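Local coordinates for protein ORF10 (Moritella marina, PDB 6RIW) that probably catalyses the condensation steps of polyunsaturated fatty acid synthesis, this piece being the ketosynthase-chain length factor didomain of a longer synthase, at residues A226-G234 against L588-N596; L533-V542 against L555-K566. All coordinates share one frame; numbering follows the deposited sequence.

The two contacts differ in what they join. Contact 1 brings together helices from the two ketosynthase-like halves of the chain, 354 residues apart. Contact 2 stays within the second half, where a short strand and a helical turn pack on helix 552-567, with its two segments only 13 residues apart along the chain. The centres of contact 1 and contact 2 lie about 27 Å apart, and the two share no helix or strand. All touching residues of contact 1 are buried. Its salt bridge lies beside M229, and the aromatic rings pack farther along the same interface. Contact 2 is partly buried. Its ion pairs join buried D562 to partly exposed R539 and exposed K566.

Contact 1: A226-G234 against L588-N596; sequences ADPMFVNMG and LHQYRGRVN
R592 reaches across to D227 and M229 and carries the polar part of this contact. Its CB points toward the 226-234 segment. R592 CG runs 3.8 Å from M229 SD. R592 CD lies 3.3 Å from D227 OD2 and also touches the M229 sulfur. R592 NE donates to N596 OD1 of its own segment at 2.8 Å. R592 CZ lies under M229 CE, 3.6 Å away, with the methyl over the centre of one guanidinium face. The bend of M229 at chi3 (-68°) turns that methyl onto the face. R592 NH1 gives the salt bridge to D227 OD2, 2.9 Å with an N-H...O angle of 163°, on the syn side, tilted out of the carboxylate plane but in the plane of the guanidinium. A water links NH1 to D227 OD1. NH2 shares N596 OD1 with NE and also bonds M41 O. D227 is fixed, because OD1 caps helix 228-237 through M229 N and OD2 takes a bond from N130.

Beside this group the packing is apolar. M233 CB meets Y591 OH at 3.6 Å, near the plane at the ring edge. V595 CG2 lies over one face of that ring, and its CG1 touches M229 SD and M233 CE. F230 CD2 and Y591 CD2 are 4.2 Å apart, and F230 CZ comes to 4.4 Å from L588 CD1.

The axes of 228-234 and 589-595, from the two thiolase-like halves of the didomain, cross at 84°. The buried arginine thus probably has its charge balanced by an aspartate of the other half, with N596 holding the guanidinium in position.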
# COMPACT_ATOMS: atom_id res chain seq x y z
N ALA A 226 -0.37 -9.68 5.70
CA ALA A 226 1.09 -9.64 5.70
C ALA A 226 1.67 -10.86 6.42
O ALA A 226 1.01 -11.50 7.24
CB ALA A 226 1.57 -8.36 6.39
N ASP A 227 2.94 -11.13 6.13
CA ASP A 227 3.71 -12.15 6.83
C ASP A 227 3.64 -11.87 8.32
O ASP A 227 4.13 -10.84 8.80
CB ASP A 227 5.17 -12.14 6.33
CG ASP A 227 6.07 -13.10 7.10
OD1 ASP A 227 5.58 -13.86 7.95
OD2 ASP A 227 7.29 -13.10 6.82
N PRO A 228 2.99 -12.75 9.09
CA PRO A 228 2.88 -12.52 10.54
C PRO A 228 4.20 -12.31 11.25
O PRO A 228 4.25 -11.58 12.25
CB PRO A 228 2.15 -13.78 11.04
CG PRO A 228 1.34 -14.24 9.83
CD PRO A 228 2.25 -13.95 8.65
N MET A 229 5.29 -12.94 10.78
CA MET A 229 6.58 -12.70 11.42
C MET A 229 7.02 -11.25 11.24
O MET A 229 7.56 -10.64 12.17
CB MET A 229 7.65 -13.65 10.88
CG MET A 229 9.01 -13.41 11.52
SD MET A 229 10.36 -14.34 10.77
CE MET A 229 9.86 -15.99 11.25
N PHE A 230 6.79 -10.69 10.05
CA PHE A 230 7.12 -9.29 9.80
C PHE A 230 6.28 -8.37 10.67
O PHE A 230 6.80 -7.39 11.23
CB PHE A 230 6.88 -8.97 8.31
CG PHE A 230 7.41 -7.63 7.88
CD1 PHE A 230 6.61 -6.49 7.97
CD2 PHE A 230 8.69 -7.51 7.36
CE1 PHE A 230 7.10 -5.24 7.56
CE2 PHE A 230 9.19 -6.28 6.94
CZ PHE A 230 8.39 -5.14 7.05
N VAL A 231 4.98 -8.69 10.82
CA VAL A 231 4.08 -7.88 11.63
C VAL A 231 4.48 -7.92 13.10
O VAL A 231 4.52 -6.90 13.80
CB VAL A 231 2.63 -8.35 11.45
CG1 VAL A 231 1.72 -7.68 12.47
CG2 VAL A 231 2.17 -8.07 10.02
N ASN A 232 4.73 -9.12 13.61
CA ASN A 232 4.94 -9.26 15.04
C ASN A 232 6.32 -8.76 15.46
O ASN A 232 6.48 -8.24 16.57
CB ASN A 232 4.74 -10.72 15.44
CG ASN A 232 3.27 -11.11 15.51
OD1 ASN A 232 2.43 -10.58 14.75
ND2 ASN A 232 2.94 -12.00 16.44
N MET A 233 7.33 -8.91 14.60
CA MET A 233 8.61 -8.26 14.87
C MET A 233 8.44 -6.75 14.95
O MET A 233 9.07 -6.09 15.79
CB MET A 233 9.64 -8.64 13.79
CG MET A 233 10.10 -10.08 13.87
SD MET A 233 10.98 -10.48 15.41
CE MET A 233 11.15 -12.27 15.23
N GLY A 234 7.59 -6.19 14.09
CA GLY A 234 7.36 -4.75 14.14
C GLY A 234 6.71 -4.30 15.44
O GLY A 234 7.18 -3.37 16.10
N LEU A 588 12.33 -4.93 1.44
CA LEU A 588 11.84 -5.29 2.77
C LEU A 588 11.97 -6.78 3.08
O LEU A 588 11.95 -7.16 4.26
CB LEU A 588 10.38 -4.86 2.93
CG LEU A 588 10.10 -3.34 2.99
CD1 LEU A 588 8.61 -3.11 3.16
CD2 LEU A 588 10.89 -2.69 4.11
N HIS A 589 12.09 -7.63 2.06
CA HIS A 589 12.31 -9.06 2.29
C HIS A 589 13.66 -9.34 2.93
O HIS A 589 13.86 -10.41 3.50
CB HIS A 589 12.16 -9.84 0.98
CG HIS A 589 10.77 -9.77 0.42
ND1 HIS A 589 10.40 -8.87 -0.55
CD2 HIS A 589 9.65 -10.48 0.73
CE1 HIS A 589 9.10 -9.02 -0.82
NE2 HIS A 589 8.63 -10.00 -0.07
N GLN A 590 14.59 -8.37 2.86
CA GLN A 590 15.89 -8.58 3.49
C GLN A 590 15.78 -8.66 5.00
O GLN A 590 16.65 -9.27 5.63
CB GLN A 590 16.84 -7.45 3.07
CG GLN A 590 17.18 -7.49 1.59
CD GLN A 590 17.89 -6.23 1.12
OE1 GLN A 590 18.42 -5.49 1.93
NE2 GLN A 590 17.90 -6.00 -0.19
N TYR A 591 14.73 -8.08 5.60
CA TYR A 591 14.63 -8.11 7.05
C TYR A 591 14.39 -9.53 7.57
O TYR A 591 15.10 -10.00 8.47
CB TYR A 591 13.52 -7.16 7.52
CG TYR A 591 13.38 -7.26 9.01
CD1 TYR A 591 14.40 -6.85 9.85
CD2 TYR A 591 12.23 -7.80 9.58
CE1 TYR A 591 14.30 -6.99 11.23
CE2 TYR A 591 12.11 -7.93 10.95
CZ TYR A 591 13.15 -7.52 11.77
OH TYR A 591 13.03 -7.65 13.13
N ARG A 592 13.39 -10.22 7.03
CA ARG A 592 13.26 -11.64 7.39
C ARG A 592 14.44 -12.45 6.85
O ARG A 592 14.84 -13.45 7.46
CB ARG A 592 11.93 -12.21 6.87
CG ARG A 592 11.75 -13.68 7.31
CD ARG A 592 10.36 -14.24 7.04
NE ARG A 592 10.36 -15.66 7.43
CZ ARG A 592 9.27 -16.35 7.74
NH1 ARG A 592 8.08 -15.77 7.71
NH2 ARG A 592 9.37 -17.63 8.09
N GLY A 593 15.01 -12.02 5.72
CA GLY A 593 16.24 -12.64 5.25
C GLY A 593 17.31 -12.69 6.32
O GLY A 593 18.08 -13.65 6.38
N ARG A 594 17.37 -11.67 7.18
CA ARG A 594 18.27 -11.70 8.33
C ARG A 594 17.69 -12.54 9.48
O ARG A 594 18.35 -13.46 10.00
CB ARG A 594 18.54 -10.27 8.80
CG ARG A 594 19.19 -10.15 10.18
CD ARG A 594 18.89 -8.83 10.91
NE ARG A 594 19.24 -9.02 12.32
CZ ARG A 594 20.45 -8.82 12.84
NH1 ARG A 594 21.43 -8.37 12.07
NH2 ARG A 594 20.68 -9.08 14.12
N VAL A 595 16.47 -12.25 9.87
CA VAL A 595 15.92 -12.80 11.11
C VAL A 595 15.85 -14.33 11.05
O VAL A 595 16.16 -15.03 12.03
CB VAL A 595 14.54 -12.18 11.39
CG1 VAL A 595 13.78 -12.99 12.40
CG2 VAL A 595 14.70 -10.71 11.83
N ASN A 596 15.49 -14.86 9.89
CA ASN A 596 15.23 -16.30 9.77
C ASN A 596 16.51 -17.13 9.87
O ASN A 596 16.43 -18.34 10.10
CB ASN A 596 14.51 -16.56 8.45
CG ASN A 596 13.51 -17.69 8.54
OD1 ASN A 596 12.36 -17.54 8.11
ND2 ASN A 596 13.95 -18.85 9.04
O HOH W 1 5.06 -16.50 7.76

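Contact 2: L533-V542 against L555-K566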
# COMPACT_ATOMS: atom_id res chain seq x y z
N LEU A 533 21.73 9.55 -2.24
CA LEU A 533 21.07 10.85 -2.15
C LEU A 533 21.69 11.66 -1.02
O LEU A 533 22.17 11.11 -0.02
CB LEU A 533 19.57 10.70 -1.92
CG LEU A 533 19.26 9.78 -0.74
CD1 LEU A 533 18.92 10.61 0.49
CD2 LEU A 533 18.12 8.86 -1.06
N ASP A 534 21.68 12.98 -1.19
CA ASP A 534 22.03 13.92 -0.13
C ASP A 534 20.75 14.53 0.44
O ASP A 534 19.92 15.03 -0.32
CB ASP A 534 22.92 15.05 -0.66
CG ASP A 534 24.16 14.55 -1.38
OD1 ASP A 534 24.38 13.31 -1.47
OD2 ASP A 534 24.92 15.41 -1.87
N ILE A 535 20.60 14.49 1.76
CA ILE A 535 19.38 14.97 2.39
C ILE A 535 19.73 15.73 3.66
O ILE A 535 20.68 15.38 4.37
CB ILE A 535 18.41 13.79 2.67
CG1 ILE A 535 17.02 14.29 3.03
CG2 ILE A 535 18.97 12.86 3.73
CD1 ILE A 535 15.89 13.34 2.59
N ASP A 536 18.97 16.78 3.94
CA ASP A 536 19.16 17.61 5.14
C ASP A 536 18.46 16.95 6.32
O ASP A 536 17.24 17.05 6.45
CB ASP A 536 18.64 19.03 4.91
CG ASP A 536 18.56 19.85 6.20
OD1 ASP A 536 19.25 19.51 7.18
OD2 ASP A 536 17.82 20.86 6.22
N PHE A 537 19.24 16.30 7.19
CA PHE A 537 18.67 15.61 8.35
C PHE A 537 17.93 16.56 9.28
O PHE A 537 17.01 16.13 9.98
CB PHE A 537 19.76 14.88 9.13
CG PHE A 537 20.06 13.49 8.62
CD1 PHE A 537 20.00 13.20 7.27
CD2 PHE A 537 20.43 12.48 9.50
CE1 PHE A 537 20.30 11.93 6.80
CE2 PHE A 537 20.73 11.21 9.04
CZ PHE A 537 20.66 10.93 7.69
N LEU A 538 18.32 17.84 9.29
CA LEU A 538 17.66 18.81 10.16
C LEU A 538 16.21 19.04 9.74
O LEU A 538 15.30 18.96 10.57
CB LEU A 538 18.42 20.14 10.14
CG LEU A 538 19.68 20.26 11.00
CD1 LEU A 538 19.91 21.71 11.39
CD2 LEU A 538 19.58 19.36 12.23
N ARG A 539 15.98 19.32 8.46
CA ARG A 539 14.63 19.63 8.00
C ARG A 539 13.71 18.42 8.09
O ARG A 539 12.52 18.58 8.36
CB ARG A 539 14.68 20.16 6.58
CG ARG A 539 13.32 20.22 5.90
CD ARG A 539 13.22 21.44 5.03
NE ARG A 539 11.91 21.56 4.41
CZ ARG A 539 10.92 22.30 4.90
NH1 ARG A 539 11.10 22.98 6.04
NH2 ARG A 539 9.76 22.36 4.26
N PHE A 540 14.24 17.22 7.87
CA PHE A 540 13.41 16.03 7.77
C PHE A 540 13.41 15.17 9.04
O PHE A 540 12.80 14.10 9.05
CB PHE A 540 13.85 15.21 6.56
CG PHE A 540 13.57 15.89 5.25
CD1 PHE A 540 12.26 16.05 4.82
CD2 PHE A 540 14.59 16.42 4.48
CE1 PHE A 540 11.97 16.70 3.63
CE2 PHE A 540 14.31 17.07 3.29
CZ PHE A 540 12.99 17.21 2.87
N LYS A 541 14.09 15.61 10.11
CA LYS A 541 14.00 14.96 11.43
C LYS A 541 14.45 13.50 11.38
O LYS A 541 13.84 12.63 12.01
CB LYS A 541 12.59 15.06 12.01
CG LYS A 541 12.13 16.47 12.45
CD LYS A 541 11.83 17.37 11.26
CE LYS A 541 12.16 18.83 11.52
NZ LYS A 541 11.59 19.73 10.45
N VAL A 542 15.51 13.22 10.63
CA VAL A 542 16.02 11.86 10.53
C VAL A 542 16.88 11.51 11.75
O VAL A 542 17.67 12.33 12.22
CB VAL A 542 16.80 11.66 9.22
CG1 VAL A 542 16.94 10.17 8.89
CG2 VAL A 542 16.11 12.41 8.09
N LEU A 555 12.94 8.42 2.18
CA LEU A 555 13.72 9.65 2.08
C LEU A 555 13.62 10.27 0.69
O LEU A 555 13.51 11.50 0.55
CB LEU A 555 15.18 9.37 2.43
CG LEU A 555 15.38 8.95 3.88
CD1 LEU A 555 16.76 8.37 4.09
CD2 LEU A 555 15.15 10.13 4.79
N MET A 556 13.70 9.44 -0.35
CA MET A 556 13.59 9.95 -1.71
C MET A 556 12.25 10.62 -1.96
O MET A 556 12.20 11.69 -2.57
CB MET A 556 13.79 8.83 -2.73
CG MET A 556 15.18 8.28 -2.78
SD MET A 556 16.18 9.16 -3.99
CE MET A 556 15.41 8.63 -5.52
N MET A 557 11.16 9.99 -1.51
CA MET A 557 9.83 10.57 -1.69
C MET A 557 9.70 11.88 -0.93
O MET A 557 9.12 12.86 -1.43
CB MET A 557 8.75 9.58 -1.22
CG MET A 557 7.34 10.21 -1.09
SD MET A 557 7.00 10.87 0.58
CE MET A 557 5.65 12.00 0.24
N MET A 558 10.25 11.93 0.27
CA MET A 558 10.09 13.13 1.10
C MET A 558 10.80 14.32 0.47
O MET A 558 10.27 15.44 0.48
CB MET A 558 10.63 12.86 2.50
CG MET A 558 9.71 11.97 3.33
SD MET A 558 10.70 11.11 4.57
CE MET A 558 10.89 12.45 5.73
N GLN A 559 12.00 14.09 -0.07
CA GLN A 559 12.76 15.18 -0.67
C GLN A 559 12.06 15.75 -1.90
O GLN A 559 11.96 16.98 -2.05
CB GLN A 559 14.17 14.71 -1.02
CG GLN A 559 15.07 15.80 -1.51
CD GLN A 559 16.53 15.43 -1.34
OE1 GLN A 559 17.05 14.58 -2.06
NE2 GLN A 559 17.20 16.06 -0.36
N VAL A 560 11.59 14.89 -2.82
CA VAL A 560 10.98 15.44 -4.03
C VAL A 560 9.64 16.10 -3.71
O VAL A 560 9.29 17.12 -4.31
CB VAL A 560 10.83 14.38 -5.15
CG1 VAL A 560 12.20 13.88 -5.62
CG2 VAL A 560 9.91 13.19 -4.74
N ALA A 561 8.88 15.54 -2.76
CA ALA A 561 7.59 16.13 -2.40
C ALA A 561 7.78 17.50 -1.77
O ALA A 561 7.06 18.45 -2.09
CB ALA A 561 6.82 15.22 -1.43
N ASP A 562 8.76 17.60 -0.86
CA ASP A 562 9.08 18.88 -0.23
C ASP A 562 9.46 19.93 -1.28
O ASP A 562 8.99 21.07 -1.23
CB ASP A 562 10.22 18.68 0.76
CG ASP A 562 10.46 19.91 1.65
OD1 ASP A 562 9.49 20.44 2.23
OD2 ASP A 562 11.63 20.31 1.78
N ASN A 563 10.31 19.54 -2.23
CA ASN A 563 10.75 20.48 -3.27
C ASN A 563 9.59 20.88 -4.17
O ASN A 563 9.45 22.07 -4.52
CB ASN A 563 11.89 19.86 -4.09
CG ASN A 563 13.19 19.81 -3.32
OD1 ASN A 563 13.37 20.54 -2.35
ND2 ASN A 563 14.10 18.94 -3.75
N ALA A 564 8.73 19.93 -4.55
CA ALA A 564 7.58 20.27 -5.38
C ALA A 564 6.63 21.22 -4.63
O ALA A 564 6.07 22.14 -5.23
CB ALA A 564 6.85 18.98 -5.82
N ALA A 565 6.45 21.01 -3.32
CA ALA A 565 5.57 21.86 -2.54
C ALA A 565 6.09 23.29 -2.49
O ALA A 565 5.32 24.25 -2.62
CB ALA A 565 5.41 21.31 -1.12
N LYS A 566 7.41 23.45 -2.34
CA LYS A 566 8.01 24.78 -2.39
C LYS A 566 7.86 25.41 -3.76
O LYS A 566 7.51 26.59 -3.89
CB LYS A 566 9.49 24.70 -1.99
CG LYS A 566 9.72 24.49 -0.50
CD LYS A 566 11.15 24.04 -0.21
CE LYS A 566 11.37 23.82 1.28
NZ LYS A 566 12.74 23.28 1.50
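R539 and D562 meet through a side-on pair of bonds. R539 NE donates to D562 OD2 at 2.9 Å (170°), and R539 NH2 to D562 OD1 at 2.8 Å. D562 CG stands anti to its own N (chi1 -169°), which carries the carboxylate out to R539. K566 NZ, one turn along, reaches D562 OD2 at 3.2 Å, from the face of its plane opposite R539 NE. With an alanine in place of D562, R539 and K566 would probably be left close together without their shared counter-charge. W653 also donates to D562 OD1.

The F540 ring adjoins this network. D562 CB sits in plane at its edge, R539 CG covers one face, and F540 CD1 touches M558 CE at 4.0 Å. The short, weakly bonded helix 537-540 is N-capped by D536 and closes in a Schellman motif at K541. In the second ketosynthase-like half, it follows strand 532-536, which pairs antiparallel with strand 907-911.

D534 O accepts from Q559 NE2 at 2.9 Å, in the carbonyl plane and on a lone pair. I535 CD1 rests 4.0 Å from L555 CD2, where V542 CG2 also touches. L533 CD2 presses tightly on M556 CG. I910 packs against both I535 and L555.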